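Long-range contacts in cytochrome c (Pseudomonas aeruginosa, PDB 6RTE), which oxidises dihydro-heme d1 to heme d1, as a dehydrogenase of heme d1 biosynthesis that joins a heme c domain to an eight-bladed beta-propeller: residues P38-C47 / A100-L108; A120-Q129 / R250-I258. All blocks are in the same frame, centred on the assembly; numbering follows the deposited sequence.

The chain begins with the cytochrome c domain, and contact 1 closes it: helix 38-46 meets helix 98-109 across a loop of 52 residues, with the heme c attached just past the first helix. The chain then passes through helix 120-126 into the propeller. Contact 2 sets this connecting helix and the residues after it against strand 254-259, the last strand of a four-stranded blade, closing a loop of 120 residues that is rich in strands. The two contacts follow in series, neither nested nor crossed, with nearest atoms about 16 Å apart. The first joins the N- and C-terminal helices of the heme domain; the second lays its exit against the propeller.

Contact 1 of 2, residues P38-C47 / A100-L108; sequences PGEALYRQHC and AADALVAYL. With HEC (heme c), chain C.
P38 rests its ring atom CG near CB of A103 at the start of the crossing of two terminal helices characteristic of the class I cytochrome c fold. The axes of helix 38-46 and of residues 100-108 pass nearly at right angles (96°), 8.0 Å apart at closest approach. At the crossing point lies G39, whose lack of a side chain lets its CA come within 4.6 Å of CA of L104; CA of G39 also meets CB of Y107. E40 follows over the aromatic ring: its CA stands 3.9 Å from the Y107 centroid, over one face, a CH-pi contact that its CB continues at CE1. L42 sends CD1 toward the N-terminal part of the partner helix, 3.6 Å from CB of A100, while its CB touches CD2 of L104. With CG anti to the backbone N (chi1 179°), Y43 brings CB to 3.8 Å from CE2 of Y107. The two side chains cross at about a right angle, with ring planes 50° apart, an oblique pair that is neither a stack nor edge-to-face. The hydroxyl of Y43 is hydrogen-bonded to O of G52, and R55 makes a cation-pi contact with Y107. No hydrogen bond joins the two helices; they meet by side-chain and backbone van der Waals contact. At the end of the segment, C47 opens the CXXCH heme-attachment sequence. Its SG is covalently bound to CAB of the heme at 1.8 Å and lies 4.0 Å from CD2 of L104. L104 thus fills the angle between helix 38-46 and the cofactor: CD2 also approaches O of G39, while CD1 lies 3.5 Å from CBB of the heme.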
# COMPACT_ATOMS: atom_id res chain seq x y z
N PRO A 38 -8.01 20.05 29.42
CA PRO A 38 -6.86 20.92 29.15
C PRO A 38 -6.17 20.64 27.83
O PRO A 38 -5.51 21.54 27.29
CB PRO A 38 -5.93 20.65 30.35
CG PRO A 38 -6.27 19.26 30.76
CD PRO A 38 -7.74 19.08 30.50
N GLY A 39 -6.28 19.42 27.30
CA GLY A 39 -5.63 19.11 26.04
C GLY A 39 -6.19 19.94 24.89
O GLY A 39 -5.44 20.49 24.09
N GLU A 40 -7.52 20.03 24.81
CA GLU A 40 -8.15 20.78 23.74
C GLU A 40 -7.66 22.22 23.71
O GLU A 40 -7.25 22.73 22.66
CB GLU A 40 -9.67 20.74 23.91
CG GLU A 40 -10.42 21.82 23.15
CD GLU A 40 -11.91 21.72 23.35
OE1 GLU A 40 -12.36 20.75 24.00
OE2 GLU A 40 -12.64 22.61 22.87
N ALA A 41 -7.70 22.91 24.85
CA ALA A 41 -7.28 24.31 24.89
C ALA A 41 -5.83 24.45 24.47
O ALA A 41 -5.48 25.33 23.68
CB ALA A 41 -7.50 24.88 26.29
N LEU A 42 -4.95 23.58 25.00
CA LEU A 42 -3.57 23.57 24.54
C LEU A 42 -3.50 23.34 23.03
O LEU A 42 -2.66 23.94 22.34
CB LEU A 42 -2.77 22.50 25.28
CG LEU A 42 -2.49 22.77 26.77
CD1 LEU A 42 -1.89 21.55 27.46
CD2 LEU A 42 -1.58 23.97 26.94
N TYR A 43 -4.38 22.49 22.50
CA TYR A 43 -4.34 22.18 21.07
C TYR A 43 -4.69 23.40 20.23
O TYR A 43 -3.97 23.74 19.27
CB TYR A 43 -5.27 21.01 20.76
CG TYR A 43 -5.28 20.64 19.29
CD1 TYR A 43 -4.37 19.73 18.78
CD2 TYR A 43 -6.18 21.23 18.42
CE1 TYR A 43 -4.37 19.41 17.43
CE2 TYR A 43 -6.18 20.93 17.08
CZ TYR A 43 -5.27 20.01 16.59
OH TYR A 43 -5.28 19.71 15.26
N ARG A 44 -5.78 24.09 20.57
CA ARG A 44 -6.15 25.30 19.84
C ARG A 44 -5.02 26.31 19.83
O ARG A 44 -4.67 26.87 18.78
CB ARG A 44 -7.41 25.91 20.44
CG ARG A 44 -8.71 25.33 19.90
CD ARG A 44 -9.90 26.21 20.25
NE ARG A 44 -10.21 26.15 21.68
CZ ARG A 44 -11.07 25.30 22.22
NH1 ARG A 44 -11.72 24.42 21.47
NH2 ARG A 44 -11.29 25.33 23.53
N GLN A 45 -4.41 26.57 20.99
CA GLN A 45 -3.40 27.61 21.09
C GLN A 45 -2.15 27.26 20.29
O GLN A 45 -1.60 28.11 19.58
CB GLN A 45 -3.04 27.86 22.56
CG GLN A 45 -1.86 28.79 22.78
CD GLN A 45 -2.09 30.18 22.21
OE1 GLN A 45 -3.23 30.60 22.00
NE2 GLN A 45 -1.00 30.91 21.96
N HIS A 46 -1.68 26.01 20.39
CA HIS A 46 -0.35 25.66 19.90
C HIS A 46 -0.33 24.79 18.65
O HIS A 46 0.70 24.75 17.97
CB HIS A 46 0.44 24.92 20.99
CG HIS A 46 0.63 25.71 22.24
ND1 HIS A 46 1.73 26.52 22.45
CD2 HIS A 46 -0.13 25.81 23.36
CE1 HIS A 46 1.63 27.09 23.64
NE2 HIS A 46 0.51 26.67 24.21
N CYS A 47 -1.42 24.10 18.34
CA CYS A 47 -1.37 23.03 17.35
C CYS A 47 -2.35 23.22 16.20
O CYS A 47 -2.01 22.90 15.06
CB CYS A 47 -1.67 21.69 18.04
SG CYS A 47 -0.85 21.50 19.66
N ALA A 100 1.47 19.41 30.62
CA ALA A 100 0.84 19.89 29.40
C ALA A 100 1.12 18.95 28.24
O ALA A 100 0.26 18.73 27.38
CB ALA A 100 1.33 21.31 29.10
N ALA A 101 2.33 18.36 28.20
CA ALA A 101 2.65 17.39 27.16
C ALA A 101 1.81 16.13 27.32
O ALA A 101 1.27 15.61 26.33
CB ALA A 101 4.14 17.05 27.20
N ASP A 102 1.67 15.63 28.55
CA ASP A 102 0.83 14.47 28.78
C ASP A 102 -0.62 14.77 28.41
O ASP A 102 -1.30 13.94 27.79
CB ASP A 102 0.92 14.02 30.24
CG ASP A 102 2.34 13.71 30.67
OD1 ASP A 102 3.16 13.33 29.82
OD2 ASP A 102 2.62 13.86 31.88
N ALA A 103 -1.11 15.96 28.79
CA ALA A 103 -2.47 16.33 28.44
C ALA A 103 -2.68 16.31 26.93
O ALA A 103 -3.70 15.81 26.44
CB ALA A 103 -2.80 17.71 28.99
N LEU A 104 -1.71 16.84 26.17
CA LEU A 104 -1.86 16.88 24.72
C LEU A 104 -1.87 15.47 24.14
O LEU A 104 -2.71 15.15 23.30
CB LEU A 104 -0.74 17.72 24.11
CG LEU A 104 -1.05 19.22 24.02
CD1 LEU A 104 0.23 20.02 23.76
CD2 LEU A 104 -2.08 19.49 22.93
N VAL A 105 -0.96 14.60 24.60
CA VAL A 105 -0.93 13.23 24.12
C VAL A 105 -2.25 12.53 24.41
O VAL A 105 -2.84 11.87 23.54
CB VAL A 105 0.26 12.46 24.73
CG1 VAL A 105 0.21 10.98 24.34
CG2 VAL A 105 1.58 13.08 24.30
N ALA A 106 -2.73 12.67 25.65
CA ALA A 106 -4.00 12.05 26.02
C ALA A 106 -5.12 12.50 25.09
O ALA A 106 -5.92 11.68 24.62
CB ALA A 106 -4.35 12.38 27.48
N TYR A 107 -5.17 13.80 24.78
CA TYR A 107 -6.19 14.35 23.89
C TYR A 107 -6.07 13.78 22.47
O TYR A 107 -7.09 13.49 21.83
CB TYR A 107 -6.07 15.87 23.86
CG TYR A 107 -6.99 16.59 22.90
CD1 TYR A 107 -8.35 16.68 23.15
CD2 TYR A 107 -6.49 17.19 21.75
CE1 TYR A 107 -9.20 17.34 22.27
CE2 TYR A 107 -7.32 17.85 20.86
CZ TYR A 107 -8.68 17.92 21.13
OH TYR A 107 -9.51 18.58 20.25
N LEU A 108 -4.85 13.61 21.96
CA LEU A 108 -4.69 13.14 20.59
C LEU A 108 -5.17 11.71 20.44
O LEU A 108 -5.73 11.35 19.40
CB LEU A 108 -3.22 13.23 20.15
CG LEU A 108 -2.58 14.62 20.00
CD1 LEU A 108 -1.25 14.47 19.27
CD2 LEU A 108 -3.48 15.57 19.27
FE HEC C . 2.82 18.90 14.61
CHA HEC C . 3.89 16.13 13.01
CHB HEC C . 1.72 16.99 17.26
CHC HEC C . 2.05 21.78 16.41
CHD HEC C . 3.37 20.79 11.87
NA HEC C . 2.81 16.96 15.07
C1A HEC C . 3.31 15.97 14.25
C2A HEC C . 3.13 14.71 14.88
C3A HEC C . 2.53 14.95 16.07
C4A HEC C . 2.32 16.35 16.19
CMA HEC C . 2.15 13.91 17.07
CAA HEC C . 3.54 13.36 14.32
CBA HEC C . 2.38 12.83 13.45
CGA HEC C . 2.64 11.53 12.73
O1A HEC C . 1.80 11.12 11.89
O2A HEC C . 3.67 10.88 12.93
NB HEC C . 2.02 19.31 16.50
C1B HEC C . 1.65 18.39 17.39
C2B HEC C . 1.14 19.04 18.56
C3B HEC C . 1.23 20.39 18.35
C4B HEC C . 1.81 20.54 17.00
CMB HEC C . 0.62 18.35 19.78
CAB HEC C . 0.90 21.56 19.21
CBB HEC C . 1.33 21.28 20.65
NC HEC C . 2.73 20.95 14.23
C1C HEC C . 2.39 21.96 15.07
C2C HEC C . 2.46 23.17 14.36
C3C HEC C . 2.86 22.89 13.06
C4C HEC C . 3.00 21.48 12.99
CMC HEC C . 2.16 24.51 14.97
CAC HEC C . 3.05 23.75 11.87
CBC HEC C . 4.19 24.76 11.83
ND HEC C . 3.47 18.55 12.86
C1D HEC C . 3.63 19.43 11.87
C2D HEC C . 4.16 18.76 10.67
C3D HEC C . 4.32 17.47 10.98
C4D HEC C . 3.86 17.35 12.37
CMD HEC C . 4.48 19.41 9.35
CAD HEC C . 4.82 16.38 10.06
CBD HEC C . 6.34 16.27 10.12
CGD HEC C . 6.88 15.18 9.23
O1D HEC C . 7.09 15.41 8.03
O2D HEC C . 7.14 14.04 9.66

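Contact 2 of 2, residues A120-Q129 / R250-I258; sequences AEDIRASQVQ and RDLSLVQVI
OD1 of D251, a residue that meets Q127 and Q129 across the contact, is gripped twice by S253: OG binds it at 2.7 Å on the syn side, and the backbone N at 3.0 Å from above the carboxylate plane. The second bond makes an Asx turn leading into strand 254-259, the final strand of a propeller blade. Helix 120-126 runs nearly antiparallel to residues 254-258 (157°) along the blade's outer edge. Q127, just past the helix, reaches across to the turn. Its NE2 lies 2.9 Å from O of D251, carried there by an extended chain whose CG is trans to N (chi1 -169°). The N-H...O angle is 147°; the acceptor lies in the amide plane of Q127, whereas the donor stands above the carbonyl plane of D251. Beside it, OE1 of Q129 lies 3.7 Å from CB of D251, the two side chains pointing the same way with their flat ends almost perpendicular. O of L252, buried here, has no polar partner in the model. Further along, a classic beta bulge at V255 and Q256, both facing L246, interrupts the alternation of the strand, and both L254 and V257 turn toward the helix. CD2 of L254 approaches CB of A120 at 3.6 Å. The same methyl also lies over one face of the R124 guanidinium, a doubtful contact because R124 has a second conformer. CD1 of I123 meets CG2 of V257 at 3.7 Å, and I123 also touches V216 of the preceding blade, placing the helix across the boundary between two blades. The helix end is tied to that blade by S126, whose OG accepts from N of R217 and donates to O of I123 at 2.7 Å.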
# COMPACT_ATOMS: atom_id res chain seq x y z
N ALA A 120 -19.94 13.61 0.93
CA ALA A 120 -19.80 13.92 -0.49
C ALA A 120 -19.45 15.39 -0.71
O ALA A 120 -18.59 15.72 -1.54
CB ALA A 120 -21.11 13.57 -1.22
N GLU A 121 -20.08 16.29 0.06
CA GLU A 121 -19.83 17.72 -0.10
C GLU A 121 -18.40 18.08 0.29
O GLU A 121 -17.74 18.89 -0.39
CB GLU A 121 -20.83 18.54 0.72
CG GLU A 121 -22.24 18.55 0.17
CD GLU A 121 -22.92 17.18 0.26
OE1 GLU A 121 -22.80 16.50 1.31
OE2 GLU A 121 -23.56 16.77 -0.74
N ASP A 122 -17.91 17.53 1.40
CA ASP A 122 -16.51 17.71 1.77
C ASP A 122 -15.58 17.21 0.67
O ASP A 122 -14.62 17.90 0.28
CB ASP A 122 -16.20 16.96 3.07
CG ASP A 122 -16.92 17.52 4.28
OD1 ASP A 122 -16.91 18.76 4.47
OD2 ASP A 122 -17.45 16.69 5.07
N ILE A 123 -15.84 16.01 0.16
CA ILE A 123 -15.01 15.43 -0.89
C ILE A 123 -14.95 16.36 -2.10
O ILE A 123 -13.87 16.67 -2.62
CB ILE A 123 -15.53 14.04 -1.28
CG1 ILE A 123 -15.43 13.08 -0.10
CG2 ILE A 123 -14.74 13.47 -2.48
CD1 ILE A 123 -16.16 11.75 -0.36
N ARG A 124 -16.12 16.82 -2.58
CA ARG A 124 -16.12 17.65 -3.78
C ARG A 124 -15.42 18.98 -3.54
O ARG A 124 -14.73 19.49 -4.43
CB ARG A 124 -17.55 17.89 -4.27
CG ARG A 124 -18.20 16.66 -4.83
CD ARG A 124 -19.50 16.98 -5.56
NE ARG A 124 -20.40 15.83 -5.52
CZ ARG A 124 -21.39 15.67 -4.63
NH1 ARG A 124 -21.64 16.60 -3.71
NH2 ARG A 124 -22.13 14.59 -4.67
N ALA A 125 -15.58 19.55 -2.35
CA ALA A 125 -14.95 20.84 -2.06
C ALA A 125 -13.43 20.72 -2.06
O ALA A 125 -12.74 21.72 -2.33
CB ALA A 125 -15.45 21.39 -0.72
N SER A 126 -12.89 19.53 -1.80
CA SER A 126 -11.45 19.33 -1.71
C SER A 126 -10.77 19.12 -3.07
O SER A 126 -9.55 19.19 -3.14
CB SER A 126 -11.14 18.12 -0.82
OG SER A 126 -11.42 16.90 -1.51
N GLN A 127 -11.53 18.86 -4.14
CA GLN A 127 -10.92 18.56 -5.43
C GLN A 127 -10.14 19.77 -5.95
O GLN A 127 -10.64 20.90 -5.94
CB GLN A 127 -11.99 18.16 -6.46
CG GLN A 127 -11.42 17.56 -7.76
CD GLN A 127 -12.40 17.64 -8.93
OE1 GLN A 127 -13.41 18.33 -8.85
NE2 GLN A 127 -12.08 16.95 -10.01
N VAL A 128 -8.90 19.53 -6.39
CA VAL A 128 -8.12 20.52 -7.13
C VAL A 128 -7.64 19.87 -8.42
O VAL A 128 -7.50 18.65 -8.50
CB VAL A 128 -6.93 21.08 -6.32
CG1 VAL A 128 -7.43 21.95 -5.16
CG2 VAL A 128 -6.06 19.95 -5.79
N GLN A 129 -7.39 20.70 -9.43
CA GLN A 129 -7.05 20.21 -10.77
C GLN A 129 -6.01 21.13 -11.40
O GLN A 129 -6.32 21.92 -12.29
CB GLN A 129 -8.29 20.14 -11.67
CG GLN A 129 -9.33 19.11 -11.31
CD GLN A 129 -10.42 19.06 -12.35
OE1 GLN A 129 -10.22 18.54 -13.44
NE2 GLN A 129 -11.57 19.63 -12.02
N ARG A 250 -10.22 9.98 -14.55
CA ARG A 250 -9.64 11.00 -15.42
C ARG A 250 -9.40 12.33 -14.72
O ARG A 250 -8.54 13.10 -15.15
CB ARG A 250 -10.54 11.22 -16.64
CG ARG A 250 -10.69 9.97 -17.50
CD ARG A 250 -9.42 9.70 -18.29
NE ARG A 250 -9.36 10.54 -19.47
CZ ARG A 250 -9.90 10.21 -20.65
NH1 ARG A 250 -10.55 9.07 -20.79
NH2 ARG A 250 -9.80 11.04 -21.67
N ASP A 251 -10.17 12.63 -13.65
CA ASP A 251 -10.04 13.93 -13.00
C ASP A 251 -10.24 13.86 -11.49
O ASP A 251 -10.25 14.92 -10.85
CB ASP A 251 -11.03 14.95 -13.61
CG ASP A 251 -12.49 14.50 -13.55
OD1 ASP A 251 -12.80 13.49 -12.86
OD2 ASP A 251 -13.34 15.15 -14.23
N LEU A 252 -10.39 12.67 -10.92
CA LEU A 252 -10.65 12.42 -9.50
C LEU A 252 -11.91 13.11 -8.99
O LEU A 252 -12.03 13.39 -7.79
CB LEU A 252 -9.44 12.81 -8.64
CG LEU A 252 -8.16 12.04 -8.97
CD1 LEU A 252 -7.03 12.43 -7.97
CD2 LEU A 252 -8.38 10.54 -8.97
N SER A 253 -12.88 13.36 -9.88
CA SER A 253 -14.17 13.89 -9.46
C SER A 253 -14.98 12.79 -8.76
O SER A 253 -14.79 11.59 -9.01
CB SER A 253 -14.94 14.46 -10.66
OG SER A 253 -15.23 13.47 -11.64
N LEU A 254 -15.85 13.20 -7.85
CA LEU A 254 -16.63 12.24 -7.07
C LEU A 254 -17.76 11.65 -7.91
O LEU A 254 -18.57 12.38 -8.49
CB LEU A 254 -17.21 12.90 -5.83
CG LEU A 254 -18.11 11.97 -5.00
CD1 LEU A 254 -17.35 10.74 -4.53
CD2 LEU A 254 -18.68 12.74 -3.80
N VAL A 255 -17.84 10.33 -7.94
CA VAL A 255 -18.97 9.64 -8.52
C VAL A 255 -19.99 9.24 -7.44
O VAL A 255 -21.18 9.53 -7.56
CB VAL A 255 -18.50 8.42 -9.34
CG1 VAL A 255 -19.68 7.71 -9.98
CG2 VAL A 255 -17.48 8.87 -10.40
N GLN A 256 -19.55 8.55 -6.39
CA GLN A 256 -20.51 8.11 -5.38
C GLN A 256 -19.78 7.64 -4.13
O GLN A 256 -18.74 6.98 -4.22
CB GLN A 256 -21.41 7.00 -5.93
CG GLN A 256 -22.75 6.85 -5.21
CD GLN A 256 -23.71 5.92 -5.94
OE1 GLN A 256 -23.85 5.98 -7.17
NE2 GLN A 256 -24.37 5.05 -5.19
N VAL A 257 -20.34 7.98 -2.97
CA VAL A 257 -19.87 7.51 -1.67
C VAL A 257 -20.69 6.27 -1.32
O VAL A 257 -21.93 6.34 -1.27
CB VAL A 257 -20.03 8.59 -0.58
CG1 VAL A 257 -19.64 8.04 0.79
CG2 VAL A 257 -19.22 9.83 -0.93
N ILE A 258 -20.02 5.15 -1.10
CA ILE A 258 -20.71 3.90 -0.77
C ILE A 258 -20.42 3.51 0.68
O ILE A 258 -19.32 3.05 0.98
CB ILE A 258 -20.30 2.76 -1.73
CG1 ILE A 258 -20.49 3.18 -3.19
CG2 ILE A 258 -21.11 1.52 -1.42
CD1 ILE A 258 -19.85 2.22 -4.20